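Long-range contacts in endoglucanase family 5 (Clostridium acetobutylicum ATCC 824, PDB 6PZ7), which probably hydrolyses internal beta-1,4-glycosidic bonds in cellulose and related plant polysaccharides as a broad-specificity endoglucanase of glycoside hydrolase family 5: residues D46-A51 with D92-I97; I108-K113 with T160-D165; N24-S29 with V56-S61. All coordinates share one frame; numbering follows the deposited sequence. Where two conformers were deposited one is given.

Interaction 1 of 3, residues D46-A51 with D92-I97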
loop_
_atom_site.group_PDB
_atom_site.type_symbol
_atom_site.label_atom_id
_atom_site.label_comp_id
_atom_site.label_asym_id
_atom_site.label_seq_id
_atom_site.Cartn_x
_atom_site.Cartn_y
_atom_site.Cartn_z
ATOM N N ASP A 46 -3.337 -2.273 -18.763
ATOM C CA ASP A 46 -4.468 -2.922 -19.412
ATOM C C ASP A 46 -4.538 -4.410 -19.044
ATOM O O ASP A 46 -5.634 -4.965 -18.893
ATOM C CB ASP A 46 -4.349 -2.780 -20.944
ATOM C CG ASP A 46 -4.580 -1.383 -21.466
ATOM O OD1 ASP A 46 -5.051 -0.469 -20.757
ATOM O OD2 ASP A 46 -4.307 -1.176 -22.670
ATOM N N LYS A 47 -3.387 -5.074 -18.939
ATOM C CA LYS A 47 -3.388 -6.486 -18.539
ATOM C C LYS A 47 -4.003 -6.652 -17.147
ATOM O O LYS A 47 -4.739 -7.608 -16.882
ATOM C CB LYS A 47 -1.943 -6.979 -18.513
ATOM C CG LYS A 47 -1.750 -8.467 -18.568
ATOM C CD LYS A 47 -1.847 -9.014 -19.984
ATOM C CE LYS A 47 -1.606 -10.469 -19.882
ATOM N NZ LYS A 47 -1.913 -11.162 -21.117
ATOM N N ILE A 48 -3.676 -5.739 -16.238
ATOM C CA ILE A 48 -4.236 -5.757 -14.886
ATOM C C ILE A 48 -5.748 -5.631 -14.918
ATOM O O ILE A 48 -6.472 -6.405 -14.268
ATOM C CB ILE A 48 -3.608 -4.630 -14.034
ATOM C CG1 ILE A 48 -2.072 -4.679 -14.050
ATOM C CG2 ILE A 48 -4.209 -4.591 -12.637
ATOM C CD1 ILE A 48 -1.500 -5.978 -13.643
ATOM N N LYS A 49 -6.254 -4.664 -15.685
ATOM C CA LYS A 49 -7.693 -4.471 -15.805
ATOM C C LYS A 49 -8.367 -5.691 -16.402
ATOM O O LYS A 49 -9.414 -6.142 -15.908
ATOM C CB LYS A 49 -7.949 -3.247 -16.678
ATOM C CG LYS A 49 -9.404 -2.980 -17.050
ATOM C CD LYS A 49 -10.218 -2.652 -15.831
ATOM C CE LYS A 49 -11.628 -2.157 -16.234
ATOM N NZ LYS A 49 -12.246 -1.408 -15.101
ATOM N N GLU A 50 -7.781 -6.242 -17.465
ATOM C CA GLU A 50 -8.365 -7.381 -18.164
ATOM C C GLU A 50 -8.431 -8.620 -17.278
ATOM O O GLU A 50 -9.313 -9.468 -17.474
ATOM C CB GLU A 50 -7.543 -7.680 -19.422
ATOM C CG GLU A 50 -7.738 -6.621 -20.532
ATOM C CD GLU A 50 -6.648 -6.613 -21.627
ATOM O OE1 GLU A 50 -5.716 -7.452 -21.650
ATOM O OE2 GLU A 50 -6.722 -5.695 -22.497
ATOM N N ALA A 51 -7.540 -8.754 -16.303
ATOM C CA ALA A 51 -7.572 -9.905 -15.402
ATOM C C ALA A 51 -8.692 -9.790 -14.374
ATOM O O ALA A 51 -9.095 -10.810 -13.795
ATOM C CB ALA A 51 -6.230 -10.065 -14.685
ATOM N N ASP A 92 -8.281 3.433 -17.301
ATOM C CA ASP A 92 -8.826 2.085 -17.324
ATOM C C ASP A 92 -9.962 1.915 -16.317
ATOM O O ASP A 92 -10.368 0.763 -16.048
ATOM C CB ASP A 92 -7.738 1.028 -17.145
ATOM C CG ASP A 92 -6.961 0.771 -18.405
ATOM O OD1 ASP A 92 -7.239 1.361 -19.473
ATOM O OD2 ASP A 92 -6.006 -0.050 -18.370
ATOM N N HIS A 93 -10.472 2.989 -15.741
ATOM C CA HIS A 93 -11.618 2.953 -14.844
ATOM C C HIS A 93 -11.364 2.039 -13.644
ATOM O O HIS A 93 -12.240 1.284 -13.215
ATOM C CB HIS A 93 -12.906 2.625 -15.601
ATOM C CG HIS A 93 -13.285 3.688 -16.577
ATOM N ND1 HIS A 93 -13.673 4.950 -16.192
ATOM C CD2 HIS A 93 -13.278 3.690 -17.925
ATOM C CE1 HIS A 93 -13.956 5.667 -17.275
ATOM N NE2 HIS A 93 -13.695 4.932 -18.329
ATOM N N MET A 94 -10.159 2.089 -13.095
ATOM C CA MET A 94 -9.791 1.462 -11.839
ATOM C C MET A 94 -9.523 2.548 -10.798
ATOM O O MET A 94 -9.307 3.723 -11.120
ATOM C CB MET A 94 -8.551 0.597 -12.010
ATOM C CG MET A 94 -8.839 -0.623 -12.892
ATOM S SD MET A 94 -7.488 -1.842 -12.969
ATOM C CE MET A 94 -6.278 -0.925 -13.924
ATOM N N TYR A 95 -9.540 2.138 -9.535
ATOM C CA TYR A 95 -8.997 2.952 -8.456
ATOM C C TYR A 95 -7.486 2.955 -8.532
ATOM O O TYR A 95 -6.871 1.930 -8.845
ATOM C CB TYR A 95 -9.434 2.402 -7.074
ATOM C CG TYR A 95 -10.882 2.661 -6.780
ATOM C CD1 TYR A 95 -11.880 1.785 -7.219
ATOM C CD2 TYR A 95 -11.273 3.780 -6.070
ATOM C CE1 TYR A 95 -13.215 2.038 -6.962
ATOM C CE2 TYR A 95 -12.611 4.052 -5.816
ATOM C CZ TYR A 95 -13.578 3.191 -6.289
ATOM O OH TYR A 95 -14.901 3.506 -6.019
ATOM N N ALA A 96 -6.883 4.115 -8.243
ATOM C CA ALA A 96 -5.445 4.279 -8.129
ATOM C C ALA A 96 -5.149 4.721 -6.702
ATOM O O ALA A 96 -5.794 5.653 -6.200
ATOM C CB ALA A 96 -4.925 5.334 -9.112
ATOM N N ILE A 97 -4.178 4.086 -6.041
ATOM C CA ILE A 97 -3.669 4.523 -4.735
ATOM C C ILE A 97 -2.301 5.133 -4.962
ATOM O O ILE A 97 -1.401 4.460 -5.475
ATOM C CB ILE A 97 -3.586 3.361 -3.717
ATOM C CG1 ILE A 97 -4.933 2.699 -3.462
ATOM C CG2 ILE A 97 -2.974 3.899 -2.395
ATOM C CD1 ILE A 97 -4.779 1.336 -2.785
#
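Lys-49 reaches from its helix across to the backbone just ahead of the strand beginning at Tyr-95, and two carbonyl oxygens take up its amino group. CG stands anti to the backbone N, and the chain then bends at chi2 (65°) and runs nearly straight to its tip; this single bend brings NZ to the turn. The NZ to Asp-92 O bond is 3.0 Å, lies in the carbonyl plane and makes a C=O...donor angle of 159°. A second bond, from NZ to His-93 O at 3.3 Å, is weak. His-93 takes a left-handed helical backbone in the turn whose two carbonyls receive NZ.

The lysine's methylene chain and the Met-94 side chain slide past each other in opposite directions, Lys-49 CD lying 3.8 Å from Met-94 CG. Met-94 bends at its last torsion; SD sits 3.9 Å from Lys-49 CA and CE comes up to the lysine CB. From the helix side, Ile-48 CG2 approaches the same sulfur at 4.3 Å. In the TIM barrel this joins the outer helix 42-51 to the turn that leads from helix 76-91 into strand 95-99, at the end where the strands enter the barrel. Ile-48 and Met-94 also both rest on Val-56 of the neighbouring strand 55-58.

One turn earlier on the helix, Asp-46 meets Asp-92 carboxylate to carboxylate. Their side chains cross at about a right angle, with the two flat groups inclined by 33°. Asp-46 OD1 comes within 2.6 Å of Asp-92 OD2, a close approach of two acid oxygens to which a shared proton may contribute. Lys-42 makes salt bridges to Asp-46 OD1 and to Asp-92 OD1, and would probably offset the negative charge gathered here.

Interaction 2 of 3, residues I108-K113 with T160-D165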
loop_
_atom_site.group_PDB
_atom_site.type_symbol
_atom_site.label_atom_id
_atom_site.label_comp_id
_atom_site.label_asym_id
_atom_site.label_seq_id
_atom_site.Cartn_x
_atom_site.Cartn_y
_atom_site.Cartn_z
ATOM N N ILE A 108 10.781 10.661 9.921
ATOM C CA ILE A 108 11.446 9.990 11.043
ATOM C C ILE A 108 10.594 10.121 12.296
ATOM O O ILE A 108 10.563 11.186 12.897
ATOM C CB ILE A 108 12.873 10.501 11.268
ATOM C CG1 ILE A 108 13.679 10.491 9.962
ATOM C CG2 ILE A 108 13.540 9.638 12.341
ATOM C CD1 ILE A 108 15.001 11.295 10.067
ATOM N N PRO A 109 9.909 9.031 12.719
ATOM C CA PRO A 109 8.923 9.179 13.814
ATOM C C PRO A 109 9.541 9.078 15.204
ATOM O O PRO A 109 9.329 8.122 15.967
ATOM C CB PRO A 109 7.923 8.056 13.519
ATOM C CG PRO A 109 8.743 7.006 12.857
ATOM C CD PRO A 109 9.688 7.802 11.943
ATOM N N THR A 110 10.303 10.115 15.571
ATOM C CA THR A 110 10.754 10.326 16.951
ATOM C C THR A 110 10.363 11.743 17.361
ATOM O O THR A 110 10.228 12.632 16.519
ATOM C CB THR A 110 12.277 10.146 17.130
ATOM O OG1 THR A 110 12.935 11.183 16.398
ATOM C CG2 THR A 110 12.740 8.788 16.716
ATOM N N TYR A 111 10.253 11.982 18.674
ATOM C CA TYR A 111 9.973 13.333 19.135
ATOM C C TYR A 111 11.087 14.285 18.719
ATOM O O TYR A 111 10.834 15.447 18.340
ATOM C CB TYR A 111 9.796 13.377 20.653
ATOM C CG TYR A 111 8.602 12.592 21.154
ATOM C CD1 TYR A 111 7.324 12.757 20.597
ATOM C CD2 TYR A 111 8.733 11.657 22.180
ATOM C CE1 TYR A 111 6.244 12.074 21.093
ATOM C CE2 TYR A 111 7.657 10.950 22.644
ATOM C CZ TYR A 111 6.409 11.152 22.114
ATOM O OH TYR A 111 5.347 10.426 22.561
ATOM N N ASN A 112 12.319 13.808 18.716
ATOM C CA ASN A 112 13.447 14.655 18.370
ATOM C C ASN A 112 13.383 15.103 16.910
ATOM O O ASN A 112 13.699 16.271 16.626
ATOM C CB ASN A 112 14.722 13.878 18.643
ATOM C CG ASN A 112 15.957 14.591 18.174
ATOM O OD1 ASN A 112 16.680 14.063 17.302
ATOM N ND2 ASN A 112 16.228 15.743 18.716
ATOM N N LYS A 113 12.995 14.211 15.980
ATOM C CA LYS A 113 12.960 14.537 14.552
ATOM C C LYS A 113 11.600 15.026 14.083
ATOM O O LYS A 113 11.480 15.437 12.902
ATOM C CB LYS A 113 13.366 13.335 13.705
ATOM C CG LYS A 113 14.781 12.818 13.978
ATOM C CD LYS A 113 15.909 13.683 13.444
ATOM C CE LYS A 113 17.224 12.886 13.465
ATOM N NZ LYS A 113 18.436 13.719 13.172
ATOM N N THR A 160 7.315 1.641 19.074
ATOM C CA THR A 160 7.307 2.046 20.465
ATOM C C THR A 160 6.176 3.035 20.687
ATOM O O THR A 160 5.622 3.595 19.733
ATOM C CB THR A 160 8.641 2.705 20.897
ATOM O OG1 THR A 160 8.788 3.924 20.195
ATOM C CG2 THR A 160 9.829 1.769 20.640
ATOM N N ALA A 161 5.873 3.296 21.950
ATOM C CA ALA A 161 4.859 4.300 22.236
ATOM C C ALA A 161 5.231 5.640 21.614
ATOM O O ALA A 161 4.381 6.322 21.024
ATOM C CB ALA A 161 4.690 4.422 23.740
ATOM N N GLU A 162 6.500 6.035 21.697
ATOM C CA GLU A 162 6.945 7.296 21.085
ATOM C C GLU A 162 6.675 7.314 19.592
ATOM O O GLU A 162 6.095 8.254 19.069
ATOM C CB GLU A 162 8.449 7.476 21.339
ATOM C CG GLU A 162 9.077 8.560 20.471
ATOM C CD GLU A 162 10.543 8.828 20.729
ATOM O OE1 GLU A 162 11.242 7.948 21.336
ATOM O OE2 GLU A 162 11.054 9.853 20.328
ATOM N N SER A 163 7.134 6.283 18.870
ATOM C CA SER A 163 7.015 6.342 17.420
ATOM C C SER A 163 5.572 6.218 16.962
ATOM O O SER A 163 5.178 6.845 15.975
ATOM C CB SER A 163 7.941 5.317 16.757
ATOM O OG SER A 163 7.826 3.991 17.321
ATOM N N ARG A 164 4.763 5.416 17.669
ATOM C CA ARG A 164 3.333 5.339 17.335
ATOM C C ARG A 164 2.647 6.693 17.508
ATOM O O ARG A 164 1.813 7.104 16.687
ATOM C CB ARG A 164 2.666 4.227 18.140
ATOM C CG ARG A 164 3.143 2.843 17.753
ATOM C CD ARG A 164 2.365 1.739 18.404
ATOM N NE ARG A 164 2.459 1.690 19.867
ATOM C CZ ARG A 164 3.320 0.974 20.553
ATOM N NH1 ARG A 164 4.240 0.254 19.932
ATOM N NH2 ARG A 164 3.290 1.001 21.881
ATOM N N ASP A 165 3.007 7.414 18.578
ATOM C CA ASP A 165 2.482 8.762 18.799
ATOM C C ASP A 165 2.858 9.681 17.649
ATOM O O ASP A 165 1.998 10.373 17.080
ATOM C CB ASP A 165 3.017 9.267 20.148
ATOM C CG ASP A 165 2.388 10.547 20.619
ATOM O OD1 ASP A 165 1.293 10.961 20.139
ATOM O OD2 ASP A 165 3.011 11.175 21.505
HETATM O O HOH W 1 13.069 11.604 20.548
#
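Tyr-111 lays one face of its ring over the aliphatic part of Glu-162, whose CG sits 3.8 Å from the ring centroid and 27° off the normal, a CH-pi contact displaced toward the CD2-CE2 rim. The two residues belong to the first turns of helices 111-132 and 161-180, outer helices of the TIM barrel, so the contact ties together two helix starts on the side where the barrel strands end.

Glu-162 is extended, CG anti to its backbone N, and runs past the ring in the opposite direction, with the carboxylate and ring planes 20° apart. There OE2 accepts the backbone N-H of Tyr-111 at 2.8 Å through its anti lone pair, in a fairly straight bond (163°). A water bridges the same OE2 to Asn-112 N. An acid from the neighbouring helix thus serves the opening N-H groups of a helix that is not its own, and the positive end of that helix would be expected to favour its charged form. Thr-110 occupies the N-cap, and its OG1 accepts from Lys-113 N at 3.1 Å.

At the far end of the tyrosine, Asp-165 meets the ring edge with its carboxylate turned nearly perpendicular to it. The phenol OH donates to OD2 at 2.7 Å, again on the anti lone pair. Val-166 and Lys-169 of helix 161-180 also touch the tyrosine side chain.

Pro-109, the centre of an inverse gamma turn, directs its carbonyl at Ser-163. That buried oxygen has no conventional partner, but Ser-163 CA lies 3.3 Å from Pro-109 O in a CH...O contact.

Interaction 3 of 3, residues N24-S29 with V56-S61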
loop_
_atom_site.group_PDB
_atom_site.type_symbol
_atom_site.label_atom_id
_atom_site.label_comp_id
_atom_site.label_asym_id
_atom_site.label_seq_id
_atom_site.Cartn_x
_atom_site.Cartn_y
_atom_site.Cartn_z
ATOM N N ASN A 24 8.356 -1.967 -6.933
ATOM C CA ASN A 24 9.734 -1.824 -7.405
ATOM C C ASN A 24 9.818 -1.043 -8.707
ATOM O O ASN A 24 10.629 -1.342 -9.583
ATOM C CB ASN A 24 10.460 -3.176 -7.501
ATOM C CG ASN A 24 10.920 -3.704 -6.158
ATOM O OD1 ASN A 24 10.458 -3.294 -5.099
ATOM N ND2 ASN A 24 11.835 -4.689 -6.219
ATOM N N THR A 25 9.011 0.017 -8.790
ATOM C CA THR A 25 8.851 0.819 -9.993
ATOM C C THR A 25 9.056 2.290 -9.633
ATOM O O THR A 25 10.197 2.726 -9.501
ATOM C CB THR A 25 7.532 0.474 -10.679
ATOM O OG1 THR A 25 7.482 -0.967 -10.855
ATOM C CG2 THR A 25 7.369 1.082 -12.031
ATOM N N LEU A 26 7.993 3.079 -9.438
ATOM C CA LEU A 26 8.173 4.463 -9.006
ATOM C C LEU A 26 8.697 4.583 -7.562
ATOM O O LEU A 26 9.106 5.676 -7.139
ATOM C CB LEU A 26 6.912 5.280 -9.238
ATOM C CG LEU A 26 6.473 5.383 -10.689
ATOM C CD1 LEU A 26 5.111 6.041 -10.780
ATOM C CD2 LEU A 26 7.461 6.082 -11.572
ATOM N N ASP A 27 8.663 3.479 -6.854
ATOM C CA ASP A 27 9.259 3.327 -5.537
ATOM C C ASP A 27 10.722 2.981 -5.590
ATOM O O ASP A 27 11.413 3.066 -4.547
ATOM C CB ASP A 27 8.491 2.288 -4.701
ATOM C CG ASP A 27 8.192 0.986 -5.406
ATOM O OD1 ASP A 27 8.365 -0.104 -4.788
ATOM O OD2 ASP A 27 7.752 0.994 -6.582
ATOM N N ALA A 28 11.240 2.583 -6.759
ATOM C CA ALA A 28 12.661 2.355 -6.940
ATOM C C ALA A 28 13.382 3.690 -6.972
ATOM O O ALA A 28 12.764 4.757 -7.076
ATOM C CB ALA A 28 12.931 1.591 -8.238
ATOM N N SER A 29 14.704 3.663 -6.918
ATOM C CA SER A 29 15.508 4.872 -7.004
ATOM C C SER A 29 16.772 4.548 -7.775
ATOM O O SER A 29 17.184 3.390 -7.836
ATOM C CB SER A 29 15.847 5.450 -5.621
ATOM O OG SER A 29 16.245 4.442 -4.725
ATOM N N VAL A 56 -5.170 -0.380 -8.702
ATOM C CA VAL A 56 -3.716 -0.440 -8.780
ATOM C C VAL A 56 -3.151 0.491 -7.727
ATOM O O VAL A 56 -3.502 1.675 -7.687
ATOM C CB VAL A 56 -3.208 -0.076 -10.189
ATOM C CG1 VAL A 56 -1.703 -0.025 -10.192
ATOM C CG2 VAL A 56 -3.722 -1.092 -11.189
ATOM N N ARG A 57 -2.282 -0.042 -6.890
ATOM C CA ARG A 57 -1.508 0.783 -5.971
ATOM C C ARG A 57 -0.207 1.152 -6.669
ATOM O O ARG A 57 0.463 0.292 -7.261
ATOM C CB ARG A 57 -1.279 0.057 -4.637
ATOM C CG ARG A 57 -0.422 0.848 -3.611
ATOM C CD ARG A 57 -0.625 0.281 -2.239
ATOM N NE ARG A 57 0.185 0.878 -1.166
ATOM C CZ ARG A 57 1.331 0.391 -0.730
ATOM N NH1 ARG A 57 1.969 -0.600 -1.331
ATOM N NH2 ARG A 57 1.855 0.886 0.378
ATOM N N ILE A 58 0.122 2.439 -6.619
ATOM C CA ILE A 58 1.267 3.047 -7.287
ATOM C C ILE A 58 2.190 3.574 -6.191
ATOM O O ILE A 58 2.101 4.752 -5.784
ATOM C CB ILE A 58 0.828 4.168 -8.243
ATOM C CG1 ILE A 58 -0.218 3.692 -9.251
ATOM C CG2 ILE A 58 2.058 4.731 -8.947
ATOM C CD1 ILE A 58 -0.894 4.818 -10.037
ATOM N N PRO A 59 3.073 2.738 -5.671
ATOM C CA PRO A 59 4.023 3.224 -4.673
ATOM C C PRO A 59 4.975 4.202 -5.321
ATOM O O PRO A 59 5.502 3.944 -6.406
ATOM C CB PRO A 59 4.728 1.953 -4.218
ATOM C CG PRO A 59 4.441 0.932 -5.223
ATOM C CD PRO A 59 3.192 1.297 -5.934
ATOM N N VAL A 60 5.246 5.305 -4.652
ATOM C CA VAL A 60 6.160 6.328 -5.166
ATOM C C VAL A 60 7.125 6.737 -4.070
ATOM O O VAL A 60 6.699 7.187 -2.998
ATOM C CB VAL A 60 5.439 7.577 -5.707
ATOM C CG1 VAL A 60 6.461 8.592 -6.232
ATOM C CG2 VAL A 60 4.449 7.187 -6.803
ATOM N N SER A 61 8.417 6.596 -4.338
ATOM C CA SER A 61 9.456 7.077 -3.427
ATOM C C SER A 61 9.890 8.455 -3.902
ATOM O O SER A 61 10.354 8.603 -5.037
ATOM C CB SER A 61 10.634 6.108 -3.388
ATOM O OG SER A 61 10.218 4.856 -2.831
HETATM O O HOH W 2 5.245 2.394 -8.728
HETATM O O HOH W 3 12.276 7.364 -6.572
#
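Leu-26 lies alongside Ile-58 and Val-60, all pointing the same way, its CD1 3.8 Å from Ile-58 CG2 and its CB against a Val-60 methyl. Here, on the catalytic side of the TIM barrel, the loop after strand 19-22 packs on the end of strand 55-58 and the residues that follow it. Trp-78 of helix 76-91 touches both Leu-26 and Val-60.

Asp-27 runs beside Pro-59 in the same sense, with OD2 3.6 Å from the proline CG. Its carboxylate sits between the backbone N and the carbonyl carbon (chi1 48°), which turns it back onto its own loop: OD1 takes the N-H of Asn-24, while Thr-25 N donates to OD2 from above the carboxylate plane. Both bonds brace the type I turn of Thr-25 to Ala-28.

Ser-61 faces that turn and grips it twice. Its N-H gives a straight bond to Leu-26 O (3.0 Å, 166°), and its OG donates to Asp-27 O at 2.8 Å while also accepting from His-102 N. Two waters complete the join: one links Leu-26 N to Pro-59 O, and the other donates to Ala-28 O at 2.7 Å and to Ser-61 O at 2.8 Å.

Overall arrangement
All three contacts belong to one eight-stranded TIM barrel. Interactions 1 and 3 touch, their centres 16 Å apart: strands 55-58 and 95-99 are neighbours, probably hydrogen-bonded through Ile-58 N to Ile-97 O (2.8 Å) and Val-56 N to Tyr-95 O (2.9 Å). Interaction 1 sits where these strands start and interaction 3 where strand 55-58 ends, the side on which TIM-barrel enzymes carry their active site. Interaction 2 holds outer helices beginning on that same side; its centre is 25 Å from that of interaction 3, with nearest atoms about 14 Å apart. Between the centres of interactions 1 and 2, on opposite sides of the chain's centre, the distance is 37 Å.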